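Local coordinates for protein inactive glucansucrase (Lactobacillus reuteri, PDB 5JBD) that belongs to glycoside hydrolase family 70, is built round a parallel-stranded (beta/alpha)8-type barrel and carries a bound calcium ion, at residues 489-493 with 648-652; 497-502 with 513-518; 626-630 with 645-649. One frame throughout, in Å; residues are numbered along the deposited sequence.

Contact 1. Residues 489-493 with 648-652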
loop_
_atom_site.group_PDB
_atom_site.type_symbol
_atom_site.label_atom_id
_atom_site.label_comp_id
_atom_site.label_asym_id
_atom_site.label_seq_id
_atom_site.Cartn_x
_atom_site.Cartn_y
_atom_site.Cartn_z
ATOM N N LEU A 489 -20.285 20.887 4.791
ATOM C CA LEU A 489 -21.060 19.656 4.633
ATOM C C LEU A 489 -20.859 18.692 5.819
ATOM O O LEU A 489 -21.812 18.029 6.264
ATOM C CB LEU A 489 -20.693 18.968 3.308
ATOM C CG LEU A 489 -21.076 19.729 2.031
ATOM C CD1 LEU A 489 -20.361 19.129 0.814
ATOM C CD2 LEU A 489 -22.593 19.710 1.844
ATOM N N MET A 490 -19.631 18.622 6.332
ATOM C CA MET A 490 -19.306 17.722 7.451
ATOM C C MET A 490 -20.071 18.109 8.725
ATOM O O MET A 490 -20.713 17.258 9.347
ATOM C CB MET A 490 -17.798 17.698 7.690
ATOM C CG MET A 490 -17.014 16.964 6.617
ATOM S SD MET A 490 -15.235 17.223 6.773
ATOM C CE MET A 490 -14.842 16.103 8.122
ATOM N N ARG A 491 -20.068 19.402 9.065
ATOM C CA ARG A 491 -20.796 19.891 10.241
ATOM C C ARG A 491 -22.307 19.713 10.071
ATOM O O ARG A 491 -22.998 19.299 11.010
ATOM C CB ARG A 491 -20.497 21.369 10.523
ATOM C CG ARG A 491 -19.103 21.661 11.046
ATOM C CD ARG A 491 -18.871 23.163 11.174
ATOM N NE ARG A 491 -17.443 23.490 11.096
ATOM C CZ ARG A 491 -16.629 23.708 12.135
ATOM N NH1 ARG A 491 -17.075 23.652 13.388
ATOM N NH2 ARG A 491 -15.338 23.988 11.920
ATOM N N ALA A 492 -22.823 20.046 8.881
ATOM C CA ALA A 492 -24.249 19.872 8.591
ATOM C C ALA A 492 -24.693 18.404 8.694
ATOM O O ALA A 492 -25.805 18.114 9.158
ATOM C CB ALA A 492 -24.594 20.449 7.216
ATOM N N ARG A 493 -23.830 17.482 8.265
ATOM C CA ARG A 493 -24.150 16.062 8.353
ATOM C C ARG A 493 -24.493 15.663 9.791
ATOM O O ARG A 493 -25.508 14.982 10.028
ATOM C CB ARG A 493 -23.013 15.197 7.843
ATOM C CG ARG A 493 -23.369 13.708 7.788
ATOM C CD ARG A 493 -22.199 12.889 7.268
ATOM N NE ARG A 493 -22.597 11.535 6.914
ATOM C CZ ARG A 493 -22.525 10.462 7.706
ATOM N NH1 ARG A 493 -22.066 10.545 8.961
ATOM N NH2 ARG A 493 -22.943 9.293 7.229
ATOM N N ASP A 648 -24.516 4.408 10.392
ATOM C CA ASP A 648 -24.531 5.608 9.515
ATOM C C ASP A 648 -24.096 6.879 10.224
ATOM O O ASP A 648 -23.637 7.817 9.571
ATOM C CB ASP A 648 -25.939 5.878 8.926
ATOM C CG ASP A 648 -26.347 4.914 7.828
ATOM O OD1 ASP A 648 -25.537 4.090 7.373
ATOM O OD2 ASP A 648 -27.511 5.008 7.370
ATOM N N SER A 649 -24.272 6.944 11.548
ATOM C CA SER A 649 -23.803 8.102 12.328
ATOM C C SER A 649 -22.255 8.290 12.362
ATOM O O SER A 649 -21.768 9.361 12.728
ATOM C CB SER A 649 -24.385 8.057 13.757
ATOM O OG SER A 649 -25.804 8.049 13.745
ATOM N N HIS A 650 -21.499 7.261 11.965
ATOM C CA HIS A 650 -20.035 7.337 11.900
ATOM C C HIS A 650 -19.543 8.015 10.622
ATOM O O HIS A 650 -20.240 8.032 9.582
ATOM C CB HIS A 650 -19.423 5.940 12.020
ATOM C CG HIS A 650 -19.692 5.297 13.343
ATOM N ND1 HIS A 650 -18.697 5.008 14.250
ATOM C CD2 HIS A 650 -20.857 4.942 13.938
ATOM C CE1 HIS A 650 -19.240 4.500 15.344
ATOM N NE2 HIS A 650 -20.546 4.454 15.182
ATOM N N MET A 651 -18.353 8.592 10.737
ATOM C CA MET A 651 -17.613 9.175 9.628
ATOM C C MET A 651 -16.112 8.985 9.858
ATOM O O MET A 651 -15.586 9.329 10.923
ATOM C CB MET A 651 -17.934 10.667 9.475
ATOM C CG MET A 651 -17.096 11.363 8.416
ATOM S SD MET A 651 -17.754 12.971 7.945
ATOM C CE MET A 651 -17.401 13.883 9.418
ATOM N N ILE A 652 -15.456 8.432 8.839
ATOM C CA ILE A 652 -14.038 8.140 8.839
ATOM C C ILE A 652 -13.261 9.338 8.253
ATOM O O ILE A 652 -13.764 10.034 7.375
ATOM C CB ILE A 652 -13.737 6.856 8.028
ATOM C CG1 ILE A 652 -14.379 5.645 8.723
ATOM C CG2 ILE A 652 -12.228 6.631 7.879
ATOM C CD1 ILE A 652 -14.564 4.445 7.822
#
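The carbonyl oxygen D648 O is held by both terminal nitrogens of R493, an example of an arginine that serves backbone oxygens rather than a carboxylate. The stronger grip is R493 NH2 to D648 O, 2.9 Å, with a bent N-H...O angle of 138°; the nitrogen lies in the carbonyl plane, although the oxygen sits 24° out of the guanidinium plane. R493 NH1 adds a weak bond to the same D648 O at 3.2 Å. A second weak bond runs from R493 NH1 to H650 O, also 3.2 Å, so one guanidinium spans the turn that leads from the short helix 645-648 into barrel strand 652-654. R493 gets there because CG lies anti to its backbone N (chi1 -174°) and the chain stays extended as far as NE, reaching straight out from helix 483-496. The third nitrogen, NE, makes a weak bond to L454 O.

Beside this polar patch the two methionines meet through their end methyls, M490 CE to M651 CE at 3.6 Å. Their chains cross at about a right angle, each bent at its last torsion, and M651 also packs on L454 while M490 packs on I686.

The D648 carboxylate turns elsewhere, to the backbone N of D458 and weakly to that of T459; its OD1 stays 5.8 Å from R493 NH2, too far for a salt bridge, though a weak long-range attraction is possible. The buried arginine charge is therefore probably balanced largely by backbone carbonyl dipoles, with the methionine methyls meeting alongside.

Contact 2. Residues 497-502 with 513-518; sequences VSGGQT and SVRYGK
The guanidinium of R515 has S498 N over one face, 4.1 Å above the plane and displaced toward the rim, while the backbone of G499 and G500 O lie in plane at its edge. The edge grips side-on: R515 NH2 reaches G499 O at 2.7 Å along a lone pair, and R515 NE binds the same oxygen from above the carbonyl plane. A weak bond joins R515 NE to G500 O. Successive bends at chi2 and chi3 (-62° and -63°) curl the arginine back over its own hairpin, laying its CD 3.5 Å from Q501 CB.

The ring of Y516 has G500 CA and T502 OG1 at its edge, in plane; Y516 OH and T502 OG1 stand 2.6 Å apart, and N375 OD1 is a further partner of that threonine oxygen. Q501 NE2 donates to S513 OG at 2.8 Å, almost in the amide plane.

T502 and V514 exchange two backbone bonds as a hydrogen-bonded antiparallel pair, while Q501 faces R515 across a non-hydrogen-bonded one. Beyond the strands, Y516 N still binds G500 O and G517 N binds S498 O, 2.8 Å.

The antiparallel hairpin 501-505/510-515 starts just after helix 483-496, with strand 375-376 flanking one edge and strand 537-542 the other; R515 NH1 reaches across to S455 O at the end of helix 446-455.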
loop_
_atom_site.group_PDB
_atom_site.type_symbol
_atom_site.label_atom_id
_atom_site.label_comp_id
_atom_site.label_asym_id
_atom_site.label_seq_id
_atom_site.Cartn_x
_atom_site.Cartn_y
_atom_site.Cartn_z
ATOM N N VAL A 497 -28.333 14.920 8.999
ATOM C CA VAL A 497 -28.446 13.767 8.106
ATOM C C VAL A 497 -28.876 12.501 8.865
ATOM O O VAL A 497 -28.105 11.935 9.643
ATOM C CB VAL A 497 -27.142 13.573 7.319
ATOM C CG1 VAL A 497 -27.121 12.255 6.572
ATOM C CG2 VAL A 497 -26.951 14.735 6.363
ATOM N N SER A 498 -30.132 12.101 8.645
ATOM C CA SER A 498 -30.704 10.882 9.219
ATOM C C SER A 498 -32.019 10.578 8.499
ATOM O O SER A 498 -32.508 11.418 7.749
ATOM C CB SER A 498 -30.929 11.021 10.730
ATOM O OG SER A 498 -31.299 9.790 11.339
ATOM N N GLY A 499 -32.559 9.379 8.717
ATOM C CA GLY A 499 -33.837 8.964 8.132
ATOM C C GLY A 499 -33.708 8.319 6.774
ATOM O O GLY A 499 -32.596 8.069 6.297
ATOM N N GLY A 500 -34.866 8.036 6.163
ATOM C CA GLY A 500 -34.933 7.469 4.827
ATOM C C GLY A 500 -34.299 8.365 3.788
ATOM O O GLY A 500 -34.062 9.546 4.028
ATOM N N GLN A 501 -33.984 7.782 2.635
ATOM C CA GLN A 501 -33.397 8.523 1.530
ATOM C C GLN A 501 -34.152 8.226 0.248
ATOM O O GLN A 501 -34.459 7.063 -0.041
ATOM C CB GLN A 501 -31.929 8.143 1.308
ATOM C CG GLN A 501 -31.272 8.916 0.163
ATOM C CD GLN A 501 -29.785 8.650 0.043
ATOM O OE1 GLN A 501 -29.271 7.710 0.640
ATOM N NE2 GLN A 501 -29.085 9.481 -0.721
ATOM N N THR A 502 -34.393 9.279 -0.527
ATOM C CA THR A 502 -34.953 9.175 -1.871
ATOM C C THR A 502 -34.117 10.026 -2.815
ATOM O O THR A 502 -33.851 11.192 -2.536
ATOM C CB THR A 502 -36.429 9.655 -1.898
ATOM O OG1 THR A 502 -37.196 8.904 -0.947
ATOM C CG2 THR A 502 -37.055 9.493 -3.298
ATOM N N SER A 513 -31.355 14.533 -3.898
ATOM C CA SER A 513 -31.129 13.482 -2.901
ATOM C C SER A 513 -31.601 14.036 -1.569
ATOM O O SER A 513 -31.060 15.027 -1.091
ATOM C CB SER A 513 -29.655 13.104 -2.830
ATOM O OG SER A 513 -29.474 12.016 -1.947
ATOM N N VAL A 514 -32.646 13.413 -1.016
ATOM C CA VAL A 514 -33.343 13.920 0.156
ATOM C C VAL A 514 -33.212 12.918 1.295
ATOM O O VAL A 514 -33.449 11.722 1.083
ATOM C CB VAL A 514 -34.840 14.159 -0.143
ATOM C CG1 VAL A 514 -35.622 14.463 1.131
ATOM C CG2 VAL A 514 -34.998 15.327 -1.128
ATOM N N ARG A 515 -32.865 13.412 2.482
ATOM C CA ARG A 515 -32.972 12.637 3.722
ATOM C C ARG A 515 -34.130 13.172 4.550
ATOM O O ARG A 515 -34.286 14.386 4.686
ATOM C CB ARG A 515 -31.645 12.675 4.499
ATOM C CG ARG A 515 -30.452 12.082 3.739
ATOM C CD ARG A 515 -30.631 10.598 3.409
ATOM N NE ARG A 515 -30.736 9.773 4.617
ATOM C CZ ARG A 515 -29.712 9.388 5.385
ATOM N NH1 ARG A 515 -28.465 9.741 5.091
ATOM N NH2 ARG A 515 -29.942 8.640 6.474
ATOM N N TYR A 516 -34.965 12.278 5.072
ATOM C CA TYR A 516 -36.238 12.704 5.687
ATOM C C TYR A 516 -36.122 13.118 7.152
ATOM O O TYR A 516 -37.039 13.754 7.668
ATOM C CB TYR A 516 -37.326 11.626 5.513
ATOM C CG TYR A 516 -37.669 11.394 4.065
ATOM C CD1 TYR A 516 -38.338 12.373 3.328
ATOM C CD2 TYR A 516 -37.314 10.225 3.418
ATOM C CE1 TYR A 516 -38.623 12.203 1.979
ATOM C CE2 TYR A 516 -37.632 10.025 2.073
ATOM C CZ TYR A 516 -38.281 11.022 1.361
ATOM O OH TYR A 516 -38.593 10.847 0.028
ATOM N N GLY A 517 -35.006 12.785 7.809
ATOM C CA GLY A 517 -34.759 13.208 9.194
ATOM C C GLY A 517 -34.770 12.050 10.183
ATOM O O GLY A 517 -35.266 10.953 9.884
ATOM N N LYS A 518 -34.227 12.301 11.369
ATOM C CA LYS A 518 -34.131 11.266 12.398
ATOM C C LYS A 518 -35.532 10.792 12.789
ATOM O O LYS A 518 -36.407 11.603 13.074
ATOM C CB LYS A 518 -33.375 11.769 13.631
ATOM C CG LYS A 518 -33.005 10.632 14.570
ATOM C CD LYS A 518 -32.339 11.103 15.840
ATOM C CE LYS A 518 -32.103 9.911 16.760
ATOM N NZ LYS A 518 -31.604 10.378 18.069
#

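Contact 3. Residues 626-630 with 645-649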
loop_
_atom_site.group_PDB
_atom_site.type_symbol
_atom_site.label_atom_id
_atom_site.label_comp_id
_atom_site.label_asym_id
_atom_site.label_seq_id
_atom_site.Cartn_x
_atom_site.Cartn_y
_atom_site.Cartn_z
ATOM N N VAL A 626 -28.017 14.518 15.470
ATOM C CA VAL A 626 -28.945 13.439 15.128
ATOM C C VAL A 626 -28.313 12.044 15.196
ATOM O O VAL A 626 -28.892 11.092 14.681
ATOM C CB VAL A 626 -29.608 13.644 13.738
ATOM C CG1 VAL A 626 -30.556 14.845 13.772
ATOM C CG2 VAL A 626 -28.570 13.773 12.627
ATOM N N THR A 627 -27.137 11.929 15.827
ATOM C CA THR A 627 -26.538 10.630 16.119
ATOM C C THR A 627 -27.570 9.667 16.690
ATOM O O THR A 627 -28.296 10.019 17.598
ATOM C CB THR A 627 -25.381 10.775 17.128
ATOM O OG1 THR A 627 -24.343 11.558 16.536
ATOM C CG2 THR A 627 -24.790 9.411 17.519
ATOM N N THR A 628 -27.641 8.466 16.121
ATOM C CA THR A 628 -28.434 7.383 16.689
ATOM C C THR A 628 -27.504 6.479 17.517
ATOM O O THR A 628 -26.476 6.036 17.011
ATOM C CB THR A 628 -29.154 6.585 15.588
ATOM O OG1 THR A 628 -30.103 7.434 14.947
ATOM C CG2 THR A 628 -29.890 5.381 16.160
ATOM N N ASN A 629 -27.858 6.240 18.784
ATOM C CA ASN A 629 -27.031 5.415 19.678
ATOM C C ASN A 629 -27.211 3.933 19.322
ATOM O O ASN A 629 -28.326 3.478 19.025
ATOM C CB ASN A 629 -27.354 5.662 21.163
ATOM C CG ASN A 629 -27.066 7.098 21.617
ATOM O OD1 ASN A 629 -27.806 7.644 22.443
ATOM N ND2 ASN A 629 -26.005 7.720 21.086
ATOM N N ALA A 630 -26.103 3.199 19.308
ATOM C CA ALA A 630 -26.112 1.784 18.921
ATOM C C ALA A 630 -26.940 0.887 19.852
ATOM O O ALA A 630 -27.384 -0.176 19.429
ATOM C CB ALA A 630 -24.678 1.259 18.809
ATOM N N ALA A 645 -29.134 3.222 11.188
ATOM C CA ALA A 645 -28.927 4.609 11.606
ATOM C C ALA A 645 -27.729 4.814 12.555
ATOM O O ALA A 645 -27.046 5.865 12.503
ATOM C CB ALA A 645 -30.210 5.163 12.226
ATOM N N ALA A 646 -27.440 3.826 13.405
ATOM C CA ALA A 646 -26.298 3.956 14.316
ATOM C C ALA A 646 -24.972 3.866 13.568
ATOM O O ALA A 646 -24.089 4.705 13.774
ATOM C CB ALA A 646 -26.364 2.938 15.441
ATOM N N LEU A 647 -24.823 2.881 12.691
ATOM C CA LEU A 647 -23.578 2.763 11.925
ATOM C C LEU A 647 -23.410 3.968 10.989
ATOM O O LEU A 647 -22.290 4.485 10.836
ATOM C CB LEU A 647 -23.533 1.469 11.120
ATOM C CG LEU A 647 -22.167 1.162 10.489
ATOM C CD1 LEU A 647 -21.136 0.852 11.569
ATOM C CD2 LEU A 647 -22.265 -0.005 9.530
ATOM N N ASP A 648 -24.516 4.408 10.392
ATOM C CA ASP A 648 -24.531 5.608 9.515
ATOM C C ASP A 648 -24.096 6.879 10.224
ATOM O O ASP A 648 -23.637 7.817 9.571
ATOM C CB ASP A 648 -25.939 5.878 8.926
ATOM C CG ASP A 648 -26.347 4.914 7.828
ATOM O OD1 ASP A 648 -25.537 4.090 7.373
ATOM O OD2 ASP A 648 -27.511 5.008 7.370
ATOM N N SER A 649 -24.272 6.944 11.548
ATOM C CA SER A 649 -23.803 8.102 12.328
ATOM C C SER A 649 -22.255 8.290 12.362
ATOM O O SER A 649 -21.768 9.361 12.728
ATOM C CB SER A 649 -24.385 8.057 13.757
ATOM O OG SER A 649 -25.804 8.049 13.745
HETATM O O HOH W 1 -21.917 10.307 15.740
HETATM O O HOH W 2 -23.711 5.878 16.974
#
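With OG beside its backbone N and anti to the carbonyl carbon (chi1 -59°), S649 turns its hydroxyl back toward the preceding helical turn and, at the same time, toward T628. The result shows how one serine can bridge two pieces of chain: S649 OG donates to A645 O at 2.8 Å and accepts from T628 N at 3.0 Å. The second bond is almost straight, 170° at the hydrogen. T628 has the equivalent torsion, chi1 -65°, which brings its OG1 to 3.5 Å from A645 CB, a van der Waals touch between hydroxyl oxygen and methyl.

A646, one residue on, meets the next part of the loop. Its CA leans on T628 O at 3.4 Å in a CA-H...O contact, and its methyl packs against A630, CB to CB at 4.1 Å. A630 in turn rests on helix 310-315. Two waters complete the seam. One donates to T627 OG1 and to S649 O; the other donates to T628 O, 2.8 Å, and weakly to A646 O. T627 OG1 is also hydrogen-bonded to D625 OD1, just before this segment.

The backbone bonds of S649 N to A645 O and A646 O are both weak, so the serine hydroxyl provides an additional tie at the end of this short helix. Because its proton goes to A645 O, the hydroxyl acts as the acceptor for T628 N: a directional link at the centre, with small methyls allowing close approach and water linking T627 OG1 to S649 O, and T628 O (weakly) to A646 O.

From the N terminus, helix 483-496 supplies the first half of contact 1, and the chain then runs straight into contact 2, which closes a short hairpin with ten residues between its segments. The chain continues through the rest of the beta sheet to 626-630, where contact 3 opens; it closes at 645-649, fourteen residues on. Contact 1 closes last, across 154 residues, on a segment sharing D648 and S649 with contact 3. Contact 2 thus lies wholly within the span of contact 1, whereas contact 3 opens within it and ends on the same stretch as contact 1. V626 packs on R493 and V497, and K518 on V626 and T628, tying barrel helix, hairpin and returning loop together.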